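Local atomic coordinates of beta-catenin homolog sys-1 (Caenorhabditis elegans, PDB entry 3C2G), a protein that acts as a transcriptional coregulator in the Wnt asymmetry pathway, binding the TCF transcription factor POP-1 directly and activating or repressing target genes according to upstream Wnt signals. Residues S174-P179 / P188-I193; I233-L238 / A254-V259. One frame throughout, in Å; residues are numbered along the deposited sequence.

Overall arrangement
Both contacts are internal packing of the armadillo domain, a solenoid of stacked helices, and follow one another along the chain: contact 1 closes before contact 2 opens. Contact 1 lets the loop after helix 167-174 rest on the start of helix 189-198, whereas contact 2 pairs helices 224-239 and 251-270. Their centres lie about 14 Å apart, on the same side of the chain's centre and each about 22 Å from it. They meet where Phe191 CZ of contact 1 comes to 3.9 Å from Val259 O of contact 2. Phe177 also packs on helix 224-239 and Phe191 on helix 251-270, so the two contacts share a continuous layer of packing.

Contact 1 (S174-P179 / P188-I193); sequences SEYFNP and PAIFII
One face of the Tyr176 ring takes the terminal methyl of Ile190, whose CD1 stands 3.5 Å from the ring centroid and 16° off the ring normal, a CH-pi contact. The methyl sits somewhat off centre, nearest CD1 of Tyr176 at 3.4 Å. The Phe177 and Phe191 rings meet obliquely, their planes inclined by 42° and their centroids 5.6 Å apart, while Pro188 O lies in plane at the edge of the Phe191 ring. Within the armadillo solenoid, this is the packing of the loop behind helix 167-174 against the first turn of helix 189-198. Ile190 serves Tyr176 and Phe177 by dividing its branches: CG1, beside the backbone N with chi1 -75°, carries CD1 over the tyrosine, and CG2 turns to Phe177. The tyrosine and isoleucine side chains cross at about a right angle; Phe177 and Ile190 run past each other in opposite directions. The buried contact between the segments is wholly apolar, but the hydroxyl of Tyr176 is hydrogen-bonded beyond it to Ile123 O and Gln128 NE2. An alanine at Tyr176 would remove the ring and hydroxyl together, and would probably open a gap beneath the Ile190 methyl and leave Ile123 O without this hydrogen-bond partner. Phe141 of helix 134-150 packs on both Tyr176 and Ile190, and Leu228 and Val231 of helix 224-239 touch Phe177. At the far end of its ring, Phe177 CZ is 3.8 Å from Ile190 CG2 and equally far from Phe191 CE1.

Contact 2 (I233-L238 / A254-V259); sequences IGSYRL and AHLIQV
Ser235 and Leu238, one turn apart on one helix, receive Leu256 between them from the other. The two methyls of Leu256 split the work: CD1 lies 3.8 Å from Leu238 CB, and CD2 lies 4.0 Å from Ser235 OG. With CG beside the backbone N (chi1 -72°), the leucine sends this fork across the gap between the helices. One turn further on, Val259 reaches the same serine through CG1, which comes to 3.6 Å from Ser235 OG, so the hydroxyl oxygen has methyls of both residues as neighbours. The CA atoms of Ser235 and Leu256 are 5.8 Å apart, a close approach consistent with the short serine side chain. The segment axes come within 9.3 Å, with 149° between their N-to-C directions, giving a roughly antiparallel helix pair in the armadillo solenoid, formed by helices 224-239 and 251-270. What positions the serine lies in its own helix: Ser235 OG is hydrogen-bonded to Val231 O, one turn back, and the Val231 side chain in turn touches Val259. Beyond the first shell, Ile239 packs on Leu256, and His182 and Pro183 of a preceding loop lie against Leu238. That loop is also held further along, where His255 NE2 hydrogen-bonds Ile186 O. The contact therefore rests mainly on leucine and valine methyls meeting Leu238 and Ser235, and its one polar side-chain group, the Ser235 hydroxyl, sits among hydrocarbon with its hydrogen bond made within its own helix, which probably offsets the cost of burial.

Contact 1 (S174-P179 / P188-I193)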
ATOM      1  N   SER A 174     -12.823 -17.498  12.779  1.00 41.50           N
ATOM      2  CA  SER A 174     -13.786 -16.830  11.911  1.00 41.81           C
ATOM      3  C   SER A 174     -15.102 -16.581  12.601  1.00 41.94           C
ATOM      4  O   SER A 174     -15.815 -15.646  12.241  1.00 42.94           O
ATOM      5  CB  SER A 174     -14.047 -17.646  10.649  1.00 41.94           C
ATOM      6  OG  SER A 174     -12.907 -17.630   9.817  1.00 43.51           O
ATOM      7  N   GLU A 175     -15.443 -17.423  13.571  1.00 41.55           N
ATOM      8  CA  GLU A 175     -16.720 -17.282  14.261  1.00 42.21           C
ATOM      9  C   GLU A 175     -16.780 -15.929  14.985  1.00 40.25           C
ATOM     10  O   GLU A 175     -17.856 -15.388  15.207  1.00 40.81           O
ATOM     11  CB  GLU A 175     -16.981 -18.466  15.204  1.00 41.62           C
ATOM     12  CG  GLU A 175     -18.445 -18.575  15.678  1.00 46.42           C
ATOM     13  CD  GLU A 175     -18.741 -19.803  16.559  1.00 47.12           C
ATOM     14  OE1 GLU A 175     -18.026 -20.836  16.436  1.00 53.25           O
ATOM     15  OE2 GLU A 175     -19.707 -19.736  17.368  1.00 51.22           O
ATOM     16  N   TYR A 176     -15.622 -15.366  15.317  1.00 38.26           N
ATOM     17  CA  TYR A 176     -15.579 -14.045  15.920  1.00 37.49           C
ATOM     18  C   TYR A 176     -15.937 -12.934  14.935  1.00 36.93           C
ATOM     19  O   TYR A 176     -16.207 -11.806  15.342  1.00 35.69           O
ATOM     20  CB  TYR A 176     -14.216 -13.751  16.528  1.00 36.88           C
ATOM     21  CG  TYR A 176     -13.908 -14.469  17.820  1.00 37.28           C
ATOM     22  CD1 TYR A 176     -14.050 -13.820  19.045  1.00 37.92           C
ATOM     23  CD2 TYR A 176     -13.426 -15.782  17.820  1.00 33.41           C
ATOM     24  CE1 TYR A 176     -13.724 -14.451  20.233  1.00 36.36           C
ATOM     25  CE2 TYR A 176     -13.124 -16.424  18.995  1.00 34.26           C
ATOM     26  CZ  TYR A 176     -13.270 -15.755  20.205  1.00 37.18           C
ATOM     27  OH  TYR A 176     -12.951 -16.388  21.394  1.00 37.84           O
ATOM     28  N   PHE A 177     -15.946 -13.251  13.647  1.00 37.14           N
ATOM     29  CA  PHE A 177     -16.300 -12.259  12.642  1.00 37.61           C
ATOM     30  C   PHE A 177     -17.733 -12.415  12.142  1.00 39.37           C
ATOM     31  O   PHE A 177     -18.128 -11.783  11.152  1.00 40.35           O
ATOM     32  CB  PHE A 177     -15.293 -12.270  11.491  1.00 35.83           C
ATOM     33  CG  PHE A 177     -13.907 -11.836  11.890  1.00 34.10           C
ATOM     34  CD1 PHE A 177     -13.710 -10.909  12.908  1.00 31.37           C
ATOM     35  CD2 PHE A 177     -12.794 -12.337  11.223  1.00 33.75           C
ATOM     36  CE1 PHE A 177     -12.436 -10.508  13.275  1.00 30.57           C
ATOM     37  CE2 PHE A 177     -11.511 -11.932  11.575  1.00 32.64           C
ATOM     38  CZ  PHE A 177     -11.335 -11.010  12.613  1.00 32.43           C
ATOM     39  N   ASN A 178     -18.515 -13.245  12.834  1.00 40.57           N
ATOM     40  CA  ASN A 178     -19.920 -13.429  12.484  1.00 41.66           C
ATOM     41  C   ASN A 178     -20.743 -12.183  12.806  1.00 41.93           C
ATOM     42  O   ASN A 178     -20.493 -11.510  13.810  1.00 40.78           O
ATOM     43  CB  ASN A 178     -20.516 -14.690  13.131  1.00 42.54           C
ATOM     44  CG  ASN A 178     -20.144 -15.978  12.381  1.00 45.39           C
ATOM     45  OD1 ASN A 178     -19.557 -15.941  11.292  1.00 48.09           O
ATOM     46  ND2 ASN A 178     -20.477 -17.123  12.973  1.00 46.99           N
ATOM     47  N   PRO A 179     -21.707 -11.856  11.925  1.00 43.06           N
ATOM     48  CA  PRO A 179     -22.510 -10.635  12.030  1.00 43.42           C
ATOM     49  C   PRO A 179     -23.196 -10.448  13.379  1.00 43.90           C
ATOM     50  O   PRO A 179     -23.315  -9.313  13.836  1.00 44.69           O
ATOM     51  CB  PRO A 179     -23.559 -10.794  10.919  1.00 43.65           C
ATOM     52  CG  PRO A 179     -23.476 -12.238  10.482  1.00 43.77           C
ATOM     53  CD  PRO A 179     -22.072 -12.649  10.733  1.00 43.01           C
ATOM     54  N   PRO A 188      -7.923  -8.696  20.200  1.00 37.12           N
ATOM     55  CA  PRO A 188      -6.950  -8.262  19.181  1.00 37.14           C
ATOM     56  C   PRO A 188      -6.041  -9.374  18.661  1.00 37.45           C
ATOM     57  O   PRO A 188      -5.654  -9.355  17.490  1.00 38.76           O
ATOM     58  CB  PRO A 188      -6.117  -7.207  19.917  1.00 37.26           C
ATOM     59  CG  PRO A 188      -7.029  -6.673  20.959  1.00 36.97           C
ATOM     60  CD  PRO A 188      -7.860  -7.855  21.410  1.00 37.14           C
ATOM     61  N   ALA A 189      -5.707 -10.334  19.520  1.00 36.84           N
ATOM     62  CA  ALA A 189      -4.880 -11.473  19.135  1.00 35.98           C
ATOM     63  C   ALA A 189      -5.454 -12.252  17.957  1.00 35.52           C
ATOM     64  O   ALA A 189      -4.706 -12.867  17.207  1.00 35.65           O
ATOM     65  CB  ALA A 189      -4.669 -12.402  20.323  1.00 36.58           C
ATOM     66  N   ILE A 190      -6.774 -12.238  17.805  1.00 34.94           N
ATOM     67  CA  ILE A 190      -7.412 -12.830  16.636  1.00 35.82           C
ATOM     68  C   ILE A 190      -6.842 -12.251  15.337  1.00 36.36           C
ATOM     69  O   ILE A 190      -6.677 -12.975  14.358  1.00 36.75           O
ATOM     70  CB  ILE A 190      -8.939 -12.675  16.688  1.00 36.27           C
ATOM     71  CG1 ILE A 190      -9.509 -13.670  17.700  1.00 38.53           C
ATOM     72  CG2 ILE A 190      -9.566 -12.941  15.338  1.00 34.33           C
ATOM     73  CD1 ILE A 190     -10.744 -13.188  18.399  1.00 41.81           C
ATOM     74  N   PHE A 191      -6.504 -10.964  15.346  1.00 36.13           N
ATOM     75  CA  PHE A 191      -5.868 -10.351  14.188  1.00 36.27           C
ATOM     76  C   PHE A 191      -4.432 -10.802  14.016  1.00 36.49           C
ATOM     77  O   PHE A 191      -4.018 -11.146  12.913  1.00 36.92           O
ATOM     78  CB  PHE A 191      -5.970  -8.820  14.247  1.00 35.71           C
ATOM     79  CG  PHE A 191      -7.379  -8.317  14.098  1.00 35.56           C
ATOM     80  CD1 PHE A 191      -7.968  -8.235  12.842  1.00 33.53           C
ATOM     81  CD2 PHE A 191      -8.127  -7.959  15.221  1.00 33.10           C
ATOM     82  CE1 PHE A 191      -9.280  -7.778  12.694  1.00 35.45           C
ATOM     83  CE2 PHE A 191      -9.437  -7.510  15.093  1.00 32.87           C
ATOM     84  CZ  PHE A 191     -10.022  -7.415  13.828  1.00 35.56           C
ATOM     85  N   ILE A 192      -3.674 -10.802  15.108  1.00 37.23           N
ATOM     86  CA  ILE A 192      -2.277 -11.258  15.096  1.00 37.10           C
ATOM     87  C   ILE A 192      -2.140 -12.640  14.455  1.00 36.29           C
ATOM     88  O   ILE A 192      -1.281 -12.841  13.605  1.00 37.15           O
ATOM     89  CB  ILE A 192      -1.680 -11.254  16.519  1.00 37.58           C
ATOM     90  CG1 ILE A 192      -1.745  -9.839  17.128  1.00 39.79           C
ATOM     91  CG2 ILE A 192      -0.253 -11.777  16.515  1.00 37.86           C
ATOM     92  CD1 ILE A 192      -1.035  -8.741  16.304  1.00 41.33           C
ATOM     93  N   ILE A 193      -3.027 -13.558  14.824  1.00 34.98           N
ATOM     94  CA  ILE A 193      -3.005 -14.926  14.325  1.00 34.45           C
ATOM     95  C   ILE A 193      -3.367 -15.019  12.837  1.00 35.12           C
ATOM     96  O   ILE A 193      -2.671 -15.686  12.074  1.00 35.16           O
ATOM     97  CB  ILE A 193      -3.931 -15.846  15.168  1.00 33.97           C
ATOM     98  CG1 ILE A 193      -3.451 -15.885  16.621  1.00 31.71           C
ATOM     99  CG2 ILE A 193      -3.977 -17.245  14.582  1.00 31.59           C
ATOM    100  CD1 ILE A 193      -4.521 -16.216  17.617  1.00 29.38           C
TER

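Contact 2 (I233-L238 / A254-V259)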
ATOM      1  N   ILE A 233     -18.371  -1.993   9.944  1.00 33.05           N
ATOM      2  CA  ILE A 233     -19.579  -1.203   9.991  1.00 31.04           C
ATOM      3  C   ILE A 233     -20.288  -1.296  11.332  1.00 29.89           C
ATOM      4  O   ILE A 233     -20.737  -0.283  11.859  1.00 30.26           O
ATOM      5  CB  ILE A 233     -20.524  -1.559   8.817  1.00 30.71           C
ATOM      6  CG1 ILE A 233     -19.896  -1.094   7.505  1.00 30.51           C
ATOM      7  CG2 ILE A 233     -21.908  -0.931   8.996  1.00 27.47           C
ATOM      8  CD1 ILE A 233     -19.670   0.424   7.421  1.00 31.54           C
ATOM      9  N   GLY A 234     -20.404  -2.508  11.856  1.00 28.32           N
ATOM     10  CA  GLY A 234     -20.851  -2.730  13.218  1.00 27.39           C
ATOM     11  C   GLY A 234     -20.078  -1.918  14.245  1.00 26.91           C
ATOM     12  O   GLY A 234     -20.675  -1.326  15.136  1.00 27.93           O
ATOM     13  N   SER A 235     -18.758  -1.872  14.126  1.00 26.05           N
ATOM     14  CA  SER A 235     -17.964  -1.055  15.040  1.00 26.98           C
ATOM     15  C   SER A 235     -18.232   0.424  14.806  1.00 27.10           C
ATOM     16  O   SER A 235     -18.390   1.193  15.769  1.00 26.83           O
ATOM     17  CB  SER A 235     -16.463  -1.340  14.910  1.00 27.68           C
ATOM     18  OG  SER A 235     -16.157  -2.720  15.060  1.00 28.69           O
ATOM     19  N   TYR A 236     -18.298   0.828  13.535  1.00 27.28           N
ATOM     20  CA  TYR A 236     -18.572   2.225  13.231  1.00 27.26           C
ATOM     21  C   TYR A 236     -19.897   2.642  13.859  1.00 27.90           C
ATOM     22  O   TYR A 236     -19.997   3.691  14.481  1.00 27.17           O
ATOM     23  CB  TYR A 236     -18.572   2.529  11.729  1.00 26.60           C
ATOM     24  CG  TYR A 236     -18.918   3.972  11.492  1.00 24.81           C
ATOM     25  CD1 TYR A 236     -18.007   4.986  11.808  1.00 25.26           C
ATOM     26  CD2 TYR A 236     -20.175   4.336  11.028  1.00 23.09           C
ATOM     27  CE1 TYR A 236     -18.335   6.324  11.644  1.00 23.84           C
ATOM     28  CE2 TYR A 236     -20.510   5.662  10.845  1.00 24.22           C
ATOM     29  CZ  TYR A 236     -19.585   6.653  11.154  1.00 26.05           C
ATOM     30  OH  TYR A 236     -19.926   7.977  10.971  1.00 29.19           O
ATOM     31  N   ARG A 237     -20.902   1.793  13.726  1.00 28.78           N
ATOM     32  CA  ARG A 237     -22.197   2.107  14.274  1.00 31.47           C
ATOM     33  C   ARG A 237     -22.146   2.429  15.760  1.00 31.50           C
ATOM     34  O   ARG A 237     -22.910   3.259  16.227  1.00 31.95           O
ATOM     35  CB  ARG A 237     -23.181   0.974  14.014  1.00 32.73           C
ATOM     36  CG  ARG A 237     -23.825   1.053  12.644  1.00 37.20           C
ATOM     37  CD  ARG A 237     -24.819  -0.054  12.445  1.00 43.06           C
ATOM     38  NE  ARG A 237     -25.880   0.390  11.547  1.00 50.73           N
ATOM     39  CZ  ARG A 237     -27.022  -0.262  11.341  1.00 52.96           C
ATOM     40  NH1 ARG A 237     -27.265  -1.414  11.964  1.00 54.51           N
ATOM     41  NH2 ARG A 237     -27.921   0.242  10.505  1.00 54.80           N
ATOM     42  N   LEU A 238     -21.243   1.783  16.492  1.00 31.61           N
ATOM     43  CA  LEU A 238     -21.209   1.930  17.942  1.00 31.52           C
ATOM     44  C   LEU A 238     -20.369   3.109  18.397  1.00 31.77           C
ATOM     45  O   LEU A 238     -20.578   3.639  19.488  1.00 32.12           O
ATOM     46  CB  LEU A 238     -20.711   0.649  18.604  1.00 31.49           C
ATOM     47  CG  LEU A 238     -21.655  -0.556  18.514  1.00 30.96           C
ATOM     48  CD1 LEU A 238     -20.880  -1.843  18.815  1.00 30.93           C
ATOM     49  CD2 LEU A 238     -22.858  -0.415  19.430  1.00 24.97           C
ATOM     50  N   ALA A 254     -11.788   3.009  22.567  1.00 30.46           N
ATOM     51  CA  ALA A 254     -10.420   2.718  22.130  1.00 30.04           C
ATOM     52  C   ALA A 254     -10.337   1.345  21.497  1.00 29.61           C
ATOM     53  O   ALA A 254      -9.605   1.140  20.540  1.00 31.42           O
ATOM     54  CB  ALA A 254      -9.443   2.813  23.285  1.00 28.92           C
ATOM     55  N   HIS A 255     -11.100   0.407  22.031  1.00 28.60           N
ATOM     56  CA  HIS A 255     -11.021  -0.966  21.577  1.00 27.47           C
ATOM     57  C   HIS A 255     -11.682  -1.104  20.208  1.00 27.03           C
ATOM     58  O   HIS A 255     -11.193  -1.823  19.343  1.00 26.97           O
ATOM     59  CB  HIS A 255     -11.664  -1.909  22.599  1.00 26.31           C
ATOM     60  CG  HIS A 255     -11.875  -3.293  22.077  1.00 26.40           C
ATOM     61  ND1 HIS A 255     -13.104  -3.743  21.637  1.00 27.94           N
ATOM     62  CD2 HIS A 255     -11.006  -4.310  21.876  1.00 24.99           C
ATOM     63  CE1 HIS A 255     -12.982  -4.986  21.201  1.00 26.26           C
ATOM     64  NE2 HIS A 255     -11.722  -5.354  21.339  1.00 25.25           N
ATOM     65  N   LEU A 256     -12.808  -0.422  20.028  1.00 27.23           N
ATOM     66  CA  LEU A 256     -13.533  -0.472  18.766  1.00 26.47           C
ATOM     67  C   LEU A 256     -12.777   0.231  17.642  1.00 26.59           C
ATOM     68  O   LEU A 256     -12.765  -0.256  16.526  1.00 26.89           O
ATOM     69  CB  LEU A 256     -14.942   0.074  18.928  1.00 25.44           C
ATOM     70  CG  LEU A 256     -15.927  -0.817  19.704  1.00 25.62           C
ATOM     71  CD1 LEU A 256     -17.244  -0.102  19.912  1.00 23.82           C
ATOM     72  CD2 LEU A 256     -16.171  -2.188  19.048  1.00 24.44           C
ATOM     73  N   ILE A 257     -12.118   1.346  17.946  1.00 27.16           N
ATOM     74  CA  ILE A 257     -11.330   2.052  16.951  1.00 27.35           C
ATOM     75  C   ILE A 257     -10.248   1.120  16.468  1.00 28.23           C
ATOM     76  O   ILE A 257     -10.022   0.963  15.258  1.00 28.68           O
ATOM     77  CB  ILE A 257     -10.717   3.353  17.520  1.00 27.73           C
ATOM     78  CG1 ILE A 257     -11.784   4.459  17.571  1.00 28.03           C
ATOM     79  CG2 ILE A 257      -9.497   3.818  16.689  1.00 25.96           C
ATOM     80  CD1 ILE A 257     -11.368   5.688  18.377  1.00 27.52           C
ATOM     81  N   GLN A 258      -9.590   0.484  17.433  1.00 29.21           N
ATOM     82  CA  GLN A 258      -8.503  -0.458  17.163  1.00 28.69           C
ATOM     83  C   GLN A 258      -9.018  -1.661  16.362  1.00 27.06           C
ATOM     84  O   GLN A 258      -8.337  -2.135  15.462  1.00 27.42           O
ATOM     85  CB  GLN A 258      -7.827  -0.874  18.477  1.00 28.95           C
ATOM     86  CG  GLN A 258      -6.291  -1.000  18.417  1.00 35.08           C
ATOM     87  CD  GLN A 258      -5.551   0.290  17.988  1.00 42.17           C
ATOM     88  OE1 GLN A 258      -5.911   1.412  18.381  1.00 46.13           O
ATOM     89  NE2 GLN A 258      -4.499   0.119  17.184  1.00 42.16           N
ATOM     90  N   VAL A 259     -10.222  -2.133  16.668  1.00 25.89           N
ATOM     91  CA  VAL A 259     -10.842  -3.186  15.877  1.00 26.71           C
ATOM     92  C   VAL A 259     -11.009  -2.766  14.399  1.00 27.08           C
ATOM     93  O   VAL A 259     -10.766  -3.557  13.488  1.00 27.05           O
ATOM     94  CB  VAL A 259     -12.207  -3.613  16.455  1.00 27.06           C
ATOM     95  CG1 VAL A 259     -13.017  -4.401  15.412  1.00 27.74           C
ATOM     96  CG2 VAL A 259     -12.019  -4.440  17.711  1.00 26.81           C
TER